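Local coordinates for protein 6-phosphogluconate dehydrogenase, NAD-binding (Geobacter metallireducens, PDB 3PEF) that binds NADP+ and probably reduces succinic semialdehyde to gamma-hydroxybutyrate, as a member of the beta-hydroxyacid dehydrogenase family, at residues I7-M12 and I29-P34; F116-V121 and K166-K171. The protein carries 2 engineered substitutions. All coordinates share one frame; numbering follows the deposited sequence.

Contact 1. Residues I7-M12 and I29-P34; sequences IGLGIM and IWNRSP. With NAP (NADP nicotinamide-adenine-dinucleotide phosphate), chain I.
Ile7 and Trp30 pair as neighbours in parallel strands, and just past the strand end Gly8 N donates to Trp30 O at 3.0 Å, nearly straight. On their shared sheet face, Ile7 CG2 comes obliquely to the indole, 3.9 Å from Trp30 CE3. Leu9 instead turns toward Ile29 and Asn31; the Leu9 and Ile29 side chains cross at about a right angle and touch through their CD1 methyls.

Asn31 carries the polar half. With CG anti to its backbone N (chi1 -170°), the amide reaches back over the glycine-rich turn. Its OD1 takes Leu9 N at 2.9 Å, the donor standing well out of the carbonyl plane. OD1 also accepts NADP O3B. ND2 spends its two hydrogens on Ser33 O and on NADP O3X, the latter at 2.8 Å, fixing the flip of the amide. An alanine here would probably leave Leu9 N and the ribose O3B without their acceptor, and Ser33 O and phosphate O3X without their donor.

This is the nucleotide-binding beta-alpha-beta unit of a Rossmann fold, with Gly8 and Gly10 in its GxGxxG turn; a CB on Gly10 would collide with NADP O5B. At the helix start, Ile11 N grips NADP O2A at 2.8 Å and Met12 N holds O2N, while the bent Met12 chain sets CG, SD and CE against the nicotinamide ring. Arg32 lays its guanidinium over the adenine, and its NE and NH2 bind the 2'-phosphate oxygens O1X and O2X. Ser33 OG adds a bond to O1X, and Lys36 NZ, outside the two segments, also hydrogen-bonds the cofactor.

Contact 2. Residues F116-V121 and K166-K171; sequences FLEAPV and KGAEMK. With NAP (NADP nicotinamide-adenine-dinucleotide phosphate), chain I; EDO (1,2-ethanediol), chain N.
Pro120 and Lys171 lie alongside each other, their side chains pointing opposite ways, where the end of the strand segment meets the first turns of helix 166-194; strand 116-118 and helix segment 166-171 run nearly parallel, 13° apart, with their axes 9.3 Å from each other. Lys171 is the side chain to follow. Its CB lies 3.8 Å from Pro120 CG, and CG, anti to the backbone N, packs against Pro120 CB. A bend at chi2 (58°) then turns the chain toward the Val121 carbonyl, and beyond it the chain is extended: CD and CE pass close to that carbonyl oxygen. NZ donates a hydrogen bond to Val121 O at 2.7 Å, lying in the plane of the carbonyl. The same NZ is bonded to Asn175 OD1 and to a glycerol molecule, with Thr96 close by. NZ also comes within 3.9 Å of C5N on the nicotinamide, and Val121 CG2 touches that ring carbon.

At the other end, Glu118 sends an extended chain from the strand to the helix start. OE1 is met by Ala168 N at 3.1 Å from above the carboxylate plane and is bonded to Gly165 N as well, while OE2 pairs with Ser102 OG and lies against Ala168 CB. Backbone amides at this helix end would probably stabilise the buried carboxylate's negative charge. Gly167 has no side chain, and a CB there would come within a tight 3.0 Å of Glu118 OE1. Pro120 CG, in turn, sits 3.5 Å from Gly167 O.

The contact thus joins the Rossmann domain to the start of the long helix leading into the C-terminal helical domain, and places Lys171, the predicted active-site lysine, beside the nicotinamide, consistent with the active site of beta-hydroxyacid dehydrogenases.

In the fold
Contact 1 closes before contact 2 opens along the chain, and their centres lie about 20 Å apart. Both reach the same mixed sheet: contact 1 on the neighbouring strands 3-7 and 26-30, contact 2 on strand 115-122, with strands 60-63 and 90-93 between. NADP spans the gap: contact 1 holds the 2'-phosphate, adenine and diphosphate and reaches the nicotinamide through Met12, while contact 2 meets the nicotinamide from Val121 and Lys171. The two also touch directly, Met12 CE packing 3.8 Å from Val121 CG2. Contact 1 lies within the nucleotide-binding domain, whereas contact 2 brings in helix 166-194 of the following domain, so cofactor recognition and the probable catalytic lysine meet along one bound molecule.

Contact 1. Residues I7-M12 and I29-P34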
ATOM      1  N   ILE A   7      22.087   8.367 -30.645  1.00 20.72           N
ATOM      2  CA  ILE A   7      22.740   7.534 -29.660  1.00 18.34           C
ATOM      3  C   ILE A   7      21.695   6.732 -28.914  1.00 24.94           C
ATOM      4  O   ILE A   7      20.792   7.294 -28.303  1.00 24.47           O
ATOM      5  CB  ILE A   7      23.503   8.421 -28.658  1.00 21.28           C
ATOM      6  CG1 ILE A   7      24.798   8.928 -29.313  1.00 21.83           C
ATOM      7  CG2 ILE A   7      23.768   7.671 -27.363  1.00 16.75           C
ATOM      8  CD1 ILE A   7      25.539   9.957 -28.516  1.00 19.04           C
ATOM      9  N   GLY A   8      21.819   5.413 -28.951  1.00 24.43           N
ATOM     10  CA  GLY A   8      20.865   4.566 -28.259  1.00 20.94           C
ATOM     11  C   GLY A   8      19.867   4.005 -29.246  1.00 22.87           C
ATOM     12  O   GLY A   8      18.946   4.691 -29.677  1.00 18.72           O
ATOM     13  N   LEU A   9      20.054   2.748 -29.619  1.00 23.67           N
ATOM     14  CA  LEU A   9      19.226   2.177 -30.668  1.00 21.93           C
ATOM     15  C   LEU A   9      18.389   1.027 -30.129  1.00 25.97           C
ATOM     16  O   LEU A   9      18.317  -0.054 -30.730  1.00 22.62           O
ATOM     17  CB  LEU A   9      20.096   1.730 -31.846  1.00 21.14           C
ATOM     18  CG  LEU A   9      21.005   2.823 -32.434  1.00 17.26           C
ATOM     19  CD1 LEU A   9      21.912   2.254 -33.536  1.00 19.59           C
ATOM     20  CD2 LEU A   9      20.164   3.986 -32.968  1.00 19.27           C
ATOM     21  N   GLY A  10      17.751   1.257 -28.991  1.00 22.51           N
ATOM     22  CA  GLY A  10      16.862   0.249 -28.447  1.00 19.68           C
ATOM     23  C   GLY A  10      15.522   0.278 -29.160  1.00 23.47           C
ATOM     24  O   GLY A  10      15.408   0.762 -30.290  1.00 19.01           O
ATOM     25  N   ILE A  11      14.498  -0.241 -28.493  1.00 21.76           N
ATOM     26  CA  ILE A  11      13.156  -0.273 -29.058  1.00 19.68           C
ATOM     27  C   ILE A  11      12.742   1.083 -29.606  1.00 21.51           C
ATOM     28  O   ILE A  11      12.334   1.177 -30.761  1.00 19.93           O
ATOM     29  CB  ILE A  11      12.131  -0.759 -28.005  1.00 22.42           C
ATOM     30  CG1 ILE A  11      12.389  -2.246 -27.703  1.00 22.02           C
ATOM     31  CG2 ILE A  11      10.697  -0.464 -28.481  1.00 17.70           C
ATOM     32  CD1 ILE A  11      11.572  -2.818 -26.538  1.00 23.15           C
ATOM     33  N   MET A  12      12.857   2.133 -28.792  1.00 18.36           N
ATOM     34  CA  MET A  12      12.454   3.488 -29.220  1.00 20.50           C
ATOM     35  C   MET A  12      13.471   4.151 -30.159  1.00 21.17           C
ATOM     36  O   MET A  12      13.121   4.669 -31.230  1.00 21.38           O
ATOM     37  CB  MET A  12      12.202   4.397 -28.001  1.00 11.51           C
ATOM     38  CG  MET A  12      11.153   3.859 -27.019  1.00  9.93           C
ATOM     39  SD  MET A  12       9.507   3.923 -27.768  1.00 22.48           S
ATOM     40  CE  MET A  12       9.208   5.697 -27.718  1.00 18.54           C
ATOM     41  N   ILE A  29      25.098   7.185 -36.242  1.00 23.58           N
ATOM     42  CA  ILE A  29      24.478   6.463 -35.135  1.00 25.94           C
ATOM     43  C   ILE A  29      25.481   5.676 -34.322  1.00 26.76           C
ATOM     44  O   ILE A  29      26.560   5.330 -34.814  1.00 26.31           O
ATOM     45  CB  ILE A  29      23.384   5.498 -35.632  1.00 15.85           C
ATOM     46  CG1 ILE A  29      24.002   4.402 -36.505  1.00 24.75           C
ATOM     47  CG2 ILE A  29      22.303   6.280 -36.404  1.00 16.51           C
ATOM     48  CD1 ILE A  29      22.975   3.508 -37.175  1.00 30.70           C
ATOM     49  N   TRP A  30      25.101   5.402 -33.076  1.00 21.08           N
ATOM     50  CA  TRP A  30      25.911   4.625 -32.141  1.00 22.06           C
ATOM     51  C   TRP A  30      25.029   3.890 -31.137  1.00 23.71           C
ATOM     52  O   TRP A  30      24.042   4.431 -30.642  1.00 24.95           O
ATOM     53  CB  TRP A  30      26.862   5.522 -31.344  1.00 18.83           C
ATOM     54  CG  TRP A  30      27.675   4.747 -30.329  1.00 21.17           C
ATOM     55  CD1 TRP A  30      28.880   4.137 -30.543  1.00 31.09           C
ATOM     56  CD2 TRP A  30      27.334   4.489 -28.959  1.00 21.74           C
ATOM     57  NE1 TRP A  30      29.320   3.532 -29.391  1.00 25.44           N
ATOM     58  CE2 TRP A  30      28.387   3.723 -28.406  1.00 25.67           C
ATOM     59  CE3 TRP A  30      26.238   4.820 -28.151  1.00 21.83           C
ATOM     60  CZ2 TRP A  30      28.383   3.295 -27.070  1.00 29.10           C
ATOM     61  CZ3 TRP A  30      26.231   4.393 -26.818  1.00 24.94           C
ATOM     62  CH2 TRP A  30      27.299   3.637 -26.291  1.00 24.85           C
ATOM     63  N   ASN A  31      25.404   2.661 -30.819  1.00 20.16           N
ATOM     64  CA  ASN A  31      24.739   1.925 -29.761  1.00 17.40           C
ATOM     65  C   ASN A  31      25.791   1.132 -29.027  1.00 19.04           C
ATOM     66  O   ASN A  31      26.750   0.674 -29.651  1.00 18.92           O
ATOM     67  CB  ASN A  31      23.688   0.958 -30.324  1.00 16.22           C
ATOM     68  CG  ASN A  31      22.809   0.352 -29.222  1.00 21.57           C
ATOM     69  OD1 ASN A  31      22.125   1.079 -28.506  1.00 24.71           O
ATOM     70  ND2 ASN A  31      22.842  -0.977 -29.074  1.00 23.25           N
ATOM     71  N   ARG A  32      25.612   0.960 -27.719  1.00 21.00           N
ATOM     72  CA  ARG A  32      26.533   0.152 -26.913  1.00 26.84           C
ATOM     73  C   ARG A  32      26.717  -1.204 -27.553  1.00 29.69           C
ATOM     74  O   ARG A  32      27.851  -1.663 -27.695  1.00 24.01           O
ATOM     75  CB  ARG A  32      26.043  -0.035 -25.471  1.00 21.40           C
ATOM     76  CG  ARG A  32      26.906  -1.017 -24.666  1.00 24.73           C
ATOM     77  CD  ARG A  32      26.368  -1.206 -23.240  1.00 27.42           C
ATOM     78  NE  ARG A  32      24.961  -1.628 -23.217  1.00 27.72           N
ATOM     79  CZ  ARG A  32      24.273  -1.880 -22.102  1.00 28.62           C
ATOM     80  NH1 ARG A  32      24.863  -1.736 -20.923  1.00 19.74           N
ATOM     81  NH2 ARG A  32      22.999  -2.270 -22.164  1.00 26.83           N
ATOM     82  N   SER A  33      25.600  -1.838 -27.930  1.00 24.08           N
ATOM     83  CA  SER A  33      25.634  -3.083 -28.721  1.00 29.20           C
ATOM     84  C   SER A  33      25.508  -2.774 -30.225  1.00 32.91           C
ATOM     85  O   SER A  33      24.416  -2.510 -30.717  1.00 29.01           O
ATOM     86  CB  SER A  33      24.503  -4.041 -28.301  1.00 24.81           C
ATOM     87  OG  SER A  33      24.498  -4.293 -26.904  1.00 24.80           O
ATOM     88  N   PRO A  34      26.629  -2.815 -30.956  1.00 41.19           N
ATOM     89  CA  PRO A  34      26.692  -2.341 -32.346  1.00 35.41           C
ATOM     90  C   PRO A  34      25.814  -3.105 -33.331  1.00 34.99           C
ATOM     91  O   PRO A  34      25.557  -2.573 -34.416  1.00 26.65           O
ATOM     92  CB  PRO A  34      28.166  -2.531 -32.721  1.00 42.87           C
ATOM     93  CG  PRO A  34      28.889  -2.517 -31.416  1.00 50.84           C
ATOM     94  CD  PRO A  34      27.954  -3.196 -30.446  1.00 47.77           C
TER
HETATM   95  PA  NAP I 301      15.437  -0.552 -24.667  1.00 23.95           P
HETATM   96  O1A NAP I 301      15.733  -1.498 -23.568  1.00 21.04           O
HETATM   97  O2A NAP I 301      14.959  -1.171 -25.917  1.00 25.15           O
HETATM   98  O5B NAP I 301      16.727   0.342 -24.985  1.00 27.28           O
HETATM   99  C5B NAP I 301      17.576   0.767 -23.953  1.00 24.43           C
HETATM  100  C4B NAP I 301      18.764   1.441 -24.617  1.00 24.13           C
HETATM  101  O4B NAP I 301      19.625   1.920 -23.606  1.00 24.13           O
HETATM  102  C3B NAP I 301      19.573   0.448 -25.447  1.00 21.32           C
HETATM  103  O3B NAP I 301      20.052   1.176 -26.554  1.00 22.29           O
HETATM  104  C2B NAP I 301      20.727   0.113 -24.526  1.00 22.45           C
HETATM  105  O2B NAP I 301      21.905  -0.299 -25.170  1.00 23.98           O
HETATM  106  C1B NAP I 301      20.930   1.467 -23.872  1.00 22.25           C
HETATM  107  N9A NAP I 301      21.738   1.349 -22.649  1.00 23.96           N
HETATM  108  C8A NAP I 301      21.350   0.772 -21.465  1.00 26.45           C
HETATM  109  N7A NAP I 301      22.384   0.854 -20.597  1.00 23.30           N
HETATM  110  C5A NAP I 301      23.419   1.458 -21.214  1.00 22.16           C
HETATM  111  C6A NAP I 301      24.687   1.798 -20.772  1.00 24.96           C
HETATM  112  N6A NAP I 301      25.058   1.503 -19.534  1.00 25.41           N
HETATM  113  N1A NAP I 301      25.552   2.419 -21.632  1.00 22.28           N
HETATM  114  C2A NAP I 301      25.153   2.719 -22.924  1.00 25.97           C
HETATM  115  N3A NAP I 301      23.882   2.387 -23.354  1.00 24.57           N
HETATM  116  C4A NAP I 301      23.030   1.774 -22.507  1.00 18.16           C
HETATM  117  O3  NAP I 301      14.334   0.449 -24.108  1.00 19.69           O
HETATM  118  PN  NAP I 301      13.550   1.625 -24.823  1.00 22.33           P
HETATM  119  O1N NAP I 301      12.103   1.417 -24.653  1.00 25.70           O
HETATM  120  O2N NAP I 301      14.079   1.875 -26.179  1.00 18.17           O
HETATM  121  O5D NAP I 301      14.057   2.742 -23.779  1.00 30.53           O
HETATM  122  C5D NAP I 301      14.724   3.924 -24.136  1.00 27.42           C
HETATM  123  C4D NAP I 301      14.159   5.029 -23.245  1.00 21.69           C
HETATM  124  O4D NAP I 301      12.876   5.433 -23.661  1.00 24.93           O
HETATM  125  C3D NAP I 301      13.955   4.562 -21.819  1.00 26.71           C
HETATM  126  O3D NAP I 301      14.311   5.663 -21.012  1.00 20.80           O
HETATM  127  C2D NAP I 301      12.467   4.260 -21.723  1.00 20.29           C
HETATM  128  O2D NAP I 301      12.014   4.426 -20.408  1.00 26.17           O
HETATM  129  C1D NAP I 301      11.927   5.351 -22.614  1.00 26.15           C
HETATM  130  N1N NAP I 301      10.595   5.155 -23.227  1.00 26.12           N
HETATM  131  C2N NAP I 301      10.190   3.923 -23.648  1.00 19.93           C
HETATM  132  C3N NAP I 301       8.956   3.763 -24.273  1.00 23.61           C
HETATM  133  C7N NAP I 301       8.538   2.416 -24.780  1.00 13.18           C
HETATM  134  O7N NAP I 301       7.181   2.209 -24.960  1.00 24.16           O
HETATM  135  N7N NAP I 301       9.412   1.428 -25.036  1.00 14.13           N
HETATM  136  C4N NAP I 301       8.119   4.866 -24.476  1.00 21.05           C
HETATM  137  C5N NAP I 301       8.557   6.124 -24.069  1.00 21.42           C
HETATM  138  C6N NAP I 301       9.804   6.264 -23.459  1.00 24.11           C
HETATM  139  P2B NAP I 301      22.114  -1.843 -25.645  1.00 27.15           P
HETATM  140  O1X NAP I 301      23.619  -2.022 -25.790  1.00 28.82           O
HETATM  141  O2X NAP I 301      21.553  -2.746 -24.594  1.00 19.80           O
HETATM  142  O3X NAP I 301      21.394  -2.077 -26.943  1.00 26.87           O

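Contact 2. Residues F116-V121 and K166-K171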
ATOM      1  N   PHE A 116      22.323  22.108 -24.565  1.00 29.80           N
ATOM      2  CA  PHE A 116      21.582  20.939 -24.100  1.00 30.24           C
ATOM      3  C   PHE A 116      20.073  21.132 -23.976  1.00 33.96           C
ATOM      4  O   PHE A 116      19.611  22.184 -23.541  1.00 33.83           O
ATOM      5  CB  PHE A 116      22.130  20.454 -22.765  1.00 24.20           C
ATOM      6  CG  PHE A 116      21.410  19.263 -22.227  1.00 25.63           C
ATOM      7  CD1 PHE A 116      21.702  17.996 -22.693  1.00 23.24           C
ATOM      8  CD2 PHE A 116      20.415  19.409 -21.272  1.00 28.82           C
ATOM      9  CE1 PHE A 116      21.026  16.896 -22.202  1.00 25.34           C
ATOM     10  CE2 PHE A 116      19.749  18.318 -20.772  1.00 27.76           C
ATOM     11  CZ  PHE A 116      20.056  17.056 -21.236  1.00 27.43           C
ATOM     12  N   LEU A 117      19.327  20.086 -24.343  1.00 31.69           N
ATOM     13  CA  LEU A 117      17.862  20.068 -24.323  1.00 26.60           C
ATOM     14  C   LEU A 117      17.484  18.677 -23.841  1.00 28.69           C
ATOM     15  O   LEU A 117      18.004  17.691 -24.354  1.00 31.53           O
ATOM     16  CB  LEU A 117      17.331  20.220 -25.756  1.00 24.29           C
ATOM     17  CG  LEU A 117      16.105  21.009 -26.275  1.00 32.35           C
ATOM     18  CD1 LEU A 117      15.334  20.213 -27.331  1.00 27.09           C
ATOM     19  CD2 LEU A 117      15.154  21.593 -25.220  1.00 23.46           C
ATOM     20  N   GLU A 118      16.601  18.563 -22.864  1.00 24.55           N
ATOM     21  CA  GLU A 118      16.034  17.244 -22.581  1.00 29.24           C
ATOM     22  C   GLU A 118      14.747  17.162 -23.356  1.00 29.60           C
ATOM     23  O   GLU A 118      14.052  18.159 -23.476  1.00 30.41           O
ATOM     24  CB  GLU A 118      15.748  17.044 -21.097  1.00 24.98           C
ATOM     25  CG  GLU A 118      14.659  17.944 -20.547  1.00 28.00           C
ATOM     26  CD  GLU A 118      14.356  17.649 -19.088  1.00 32.09           C
ATOM     27  OE1 GLU A 118      13.614  18.427 -18.459  1.00 33.02           O
ATOM     28  OE2 GLU A 118      14.860  16.636 -18.562  1.00 38.67           O
ATOM     29  N   ALA A 119      14.425  15.994 -23.901  1.00 20.45           N
ATOM     30  CA  ALA A 119      13.125  15.838 -24.549  1.00 20.59           C
ATOM     31  C   ALA A 119      12.599  14.416 -24.466  1.00 21.78           C
ATOM     32  O   ALA A 119      12.541  13.716 -25.475  1.00 24.63           O
ATOM     33  CB  ALA A 119      13.183  16.335 -26.009  1.00 23.45           C
ATOM     34  N   PRO A 120      12.203  13.980 -23.253  1.00 23.22           N
ATOM     35  CA  PRO A 120      11.603  12.647 -23.118  1.00 22.10           C
ATOM     36  C   PRO A 120      10.269  12.627 -23.852  1.00 23.33           C
ATOM     37  O   PRO A 120       9.719  13.696 -24.151  1.00 21.15           O
ATOM     38  CB  PRO A 120      11.378  12.518 -21.610  1.00 22.03           C
ATOM     39  CG  PRO A 120      11.142  13.945 -21.162  1.00 23.52           C
ATOM     40  CD  PRO A 120      12.104  14.761 -22.009  1.00 20.39           C
ATOM     41  N   VAL A 121       9.752  11.437 -24.139  1.00 22.00           N
ATOM     42  CA  VAL A 121       8.570  11.323 -24.981  1.00 21.83           C
ATOM     43  C   VAL A 121       7.462  10.507 -24.338  1.00 24.60           C
ATOM     44  O   VAL A 121       7.703   9.672 -23.460  1.00 22.26           O
ATOM     45  CB  VAL A 121       8.897  10.696 -26.378  1.00 18.21           C
ATOM     46  CG1 VAL A 121      10.064  11.390 -27.006  1.00 17.60           C
ATOM     47  CG2 VAL A 121       9.182   9.198 -26.261  1.00 21.08           C
ATOM     48  N   LYS A 166      11.918  20.333 -16.152  1.00 22.55           N
ATOM     49  CA  LYS A 166      10.466  20.404 -16.318  1.00 26.29           C
ATOM     50  C   LYS A 166       9.965  19.280 -17.226  1.00 27.95           C
ATOM     51  O   LYS A 166       8.914  18.695 -16.982  1.00 23.95           O
ATOM     52  CB  LYS A 166      10.042  21.767 -16.886  1.00 28.20           C
ATOM     53  CG  LYS A 166      10.104  22.922 -15.883  1.00 37.15           C
ATOM     54  CD  LYS A 166       8.859  22.958 -15.009  1.00 44.31           C
ATOM     55  CE  LYS A 166       9.027  23.837 -13.765  1.00 49.67           C
ATOM     56  NZ  LYS A 166       9.427  23.033 -12.557  1.00 48.66           N
ATOM     57  N   GLY A 167      10.725  18.982 -18.274  1.00 23.48           N
ATOM     58  CA  GLY A 167      10.396  17.870 -19.143  1.00 16.16           C
ATOM     59  C   GLY A 167      10.448  16.531 -18.419  1.00 21.43           C
ATOM     60  O   GLY A 167       9.529  15.704 -18.547  1.00 22.89           O
ATOM     61  N   ALA A 168      11.532  16.302 -17.682  1.00 20.59           N
ATOM     62  CA  ALA A 168      11.692  15.076 -16.897  1.00 20.23           C
ATOM     63  C   ALA A 168      10.558  14.925 -15.901  1.00 20.16           C
ATOM     64  O   ALA A 168       9.991  13.845 -15.764  1.00 18.68           O
ATOM     65  CB  ALA A 168      13.048  15.050 -16.169  1.00 24.05           C
ATOM     66  N   GLU A 169      10.229  16.015 -15.209  1.00 19.56           N
ATOM     67  CA  GLU A 169       9.151  15.999 -14.226  1.00 19.39           C
ATOM     68  C   GLU A 169       7.807  15.671 -14.865  1.00 22.51           C
ATOM     69  O   GLU A 169       7.030  14.887 -14.329  1.00 27.69           O
ATOM     70  CB  GLU A 169       9.104  17.335 -13.468  1.00 18.93           C
ATOM     71  CG  GLU A 169      10.261  17.461 -12.507  1.00 26.40           C
ATOM     72  CD  GLU A 169      10.480  18.869 -12.000  1.00 38.16           C
ATOM     73  OE1 GLU A 169      10.063  19.812 -12.698  1.00 36.83           O
ATOM     74  OE2 GLU A 169      11.087  19.026 -10.914  1.00 41.27           O
ATOM     75  N   MET A 170       7.538  16.254 -16.025  1.00 20.57           N
ATOM     76  CA  MET A 170       6.287  15.975 -16.713  1.00 19.27           C
ATOM     77  C   MET A 170       6.225  14.505 -17.105  1.00 18.73           C
ATOM     78  O   MET A 170       5.212  13.833 -16.911  1.00 24.68           O
ATOM     79  CB  MET A 170       6.172  16.826 -17.970  1.00 23.83           C
ATOM     80  CG  MET A 170       4.941  16.485 -18.803  1.00 23.53           C
ATOM     81  SD  MET A 170       3.396  17.000 -18.029  1.00 23.73           S
ATOM     82  CE  MET A 170       3.576  18.808 -18.041  1.00 20.29           C
ATOM     83  N   LYS A 171       7.315  14.015 -17.685  1.00 20.57           N
ATOM     84  CA  LYS A 171       7.391  12.622 -18.098  1.00 17.76           C
ATOM     85  C   LYS A 171       7.127  11.688 -16.914  1.00 19.36           C
ATOM     86  O   LYS A 171       6.347  10.740 -17.021  1.00 21.50           O
ATOM     87  CB  LYS A 171       8.755  12.317 -18.729  1.00 13.79           C
ATOM     88  CG  LYS A 171       8.964  10.841 -19.056  1.00 20.70           C
ATOM     89  CD  LYS A 171       7.877  10.335 -20.007  1.00 20.23           C
ATOM     90  CE  LYS A 171       8.206   8.913 -20.429  1.00 23.80           C
ATOM     91  NZ  LYS A 171       7.107   8.288 -21.213  1.00 25.91           N
TER
HETATM   92  PA  NAP I 301      15.437  -0.552 -24.667  1.00 23.95           P
HETATM   93  O1A NAP I 301      15.733  -1.498 -23.568  1.00 21.04           O
HETATM   94  O2A NAP I 301      14.959  -1.171 -25.917  1.00 25.15           O
HETATM   95  O5B NAP I 301      16.727   0.342 -24.985  1.00 27.28           O
HETATM   96  C5B NAP I 301      17.576   0.767 -23.953  1.00 24.43           C
HETATM   97  C4B NAP I 301      18.764   1.441 -24.617  1.00 24.13           C
HETATM   98  O4B NAP I 301      19.625   1.920 -23.606  1.00 24.13           O
HETATM   99  C3B NAP I 301      19.573   0.448 -25.447  1.00 21.32           C
HETATM  100  O3B NAP I 301      20.052   1.176 -26.554  1.00 22.29           O
HETATM  101  C2B NAP I 301      20.727   0.113 -24.526  1.00 22.45           C
HETATM  102  O2B NAP I 301      21.905  -0.299 -25.170  1.00 23.98           O
HETATM  103  C1B NAP I 301      20.930   1.467 -23.872  1.00 22.25           C
HETATM  104  N9A NAP I 301      21.738   1.349 -22.649  1.00 23.96           N
HETATM  105  C8A NAP I 301      21.350   0.772 -21.465  1.00 26.45           C
HETATM  106  N7A NAP I 301      22.384   0.854 -20.597  1.00 23.30           N
HETATM  107  C5A NAP I 301      23.419   1.458 -21.214  1.00 22.16           C
HETATM  108  C6A NAP I 301      24.687   1.798 -20.772  1.00 24.96           C
HETATM  109  N6A NAP I 301      25.058   1.503 -19.534  1.00 25.41           N
HETATM  110  N1A NAP I 301      25.552   2.419 -21.632  1.00 22.28           N
HETATM  111  C2A NAP I 301      25.153   2.719 -22.924  1.00 25.97           C
HETATM  112  N3A NAP I 301      23.882   2.387 -23.354  1.00 24.57           N
HETATM  113  C4A NAP I 301      23.030   1.774 -22.507  1.00 18.16           C
HETATM  114  O3  NAP I 301      14.334   0.449 -24.108  1.00 19.69           O
HETATM  115  PN  NAP I 301      13.550   1.625 -24.823  1.00 22.33           P
HETATM  116  O1N NAP I 301      12.103   1.417 -24.653  1.00 25.70           O
HETATM  117  O2N NAP I 301      14.079   1.875 -26.179  1.00 18.17           O
HETATM  118  O5D NAP I 301      14.057   2.742 -23.779  1.00 30.53           O
HETATM  119  C5D NAP I 301      14.724   3.924 -24.136  1.00 27.42           C
HETATM  120  C4D NAP I 301      14.159   5.029 -23.245  1.00 21.69           C
HETATM  121  O4D NAP I 301      12.876   5.433 -23.661  1.00 24.93           O
HETATM  122  C3D NAP I 301      13.955   4.562 -21.819  1.00 26.71           C
HETATM  123  O3D NAP I 301      14.311   5.663 -21.012  1.00 20.80           O
HETATM  124  C2D NAP I 301      12.467   4.260 -21.723  1.00 20.29           C
HETATM  125  O2D NAP I 301      12.014   4.426 -20.408  1.00 26.17           O
HETATM  126  C1D NAP I 301      11.927   5.351 -22.614  1.00 26.15           C
HETATM  127  N1N NAP I 301      10.595   5.155 -23.227  1.00 26.12           N
HETATM  128  C2N NAP I 301      10.190   3.923 -23.648  1.00 19.93           C
HETATM  129  C3N NAP I 301       8.956   3.763 -24.273  1.00 23.61           C
HETATM  130  C7N NAP I 301       8.538   2.416 -24.780  1.00 13.18           C
HETATM  131  O7N NAP I 301       7.181   2.209 -24.960  1.00 24.16           O
HETATM  132  N7N NAP I 301       9.412   1.428 -25.036  1.00 14.13           N
HETATM  133  C4N NAP I 301       8.119   4.866 -24.476  1.00 21.05           C
HETATM  134  C5N NAP I 301       8.557   6.124 -24.069  1.00 21.42           C
HETATM  135  C6N NAP I 301       9.804   6.264 -23.459  1.00 24.11           C
HETATM  136  P2B NAP I 301      22.114  -1.843 -25.645  1.00 27.15           P
HETATM  137  O1X NAP I 301      23.619  -2.022 -25.790  1.00 28.82           O
HETATM  138  O2X NAP I 301      21.553  -2.746 -24.594  1.00 19.80           O
HETATM  139  O3X NAP I 301      21.394  -2.077 -26.943  1.00 26.87           O
HETATM  140  C1  EDO N 292      20.545  23.587 -20.551  1.00 49.67           C
HETATM  141  O1  EDO N 292      20.982  23.983 -21.852  1.00 48.25           O
HETATM  142  C2  EDO N 292      21.729  23.224 -19.663  1.00 44.37           C
HETATM  143  O2  EDO N 292      21.234  23.037 -18.333  1.00 48.40           O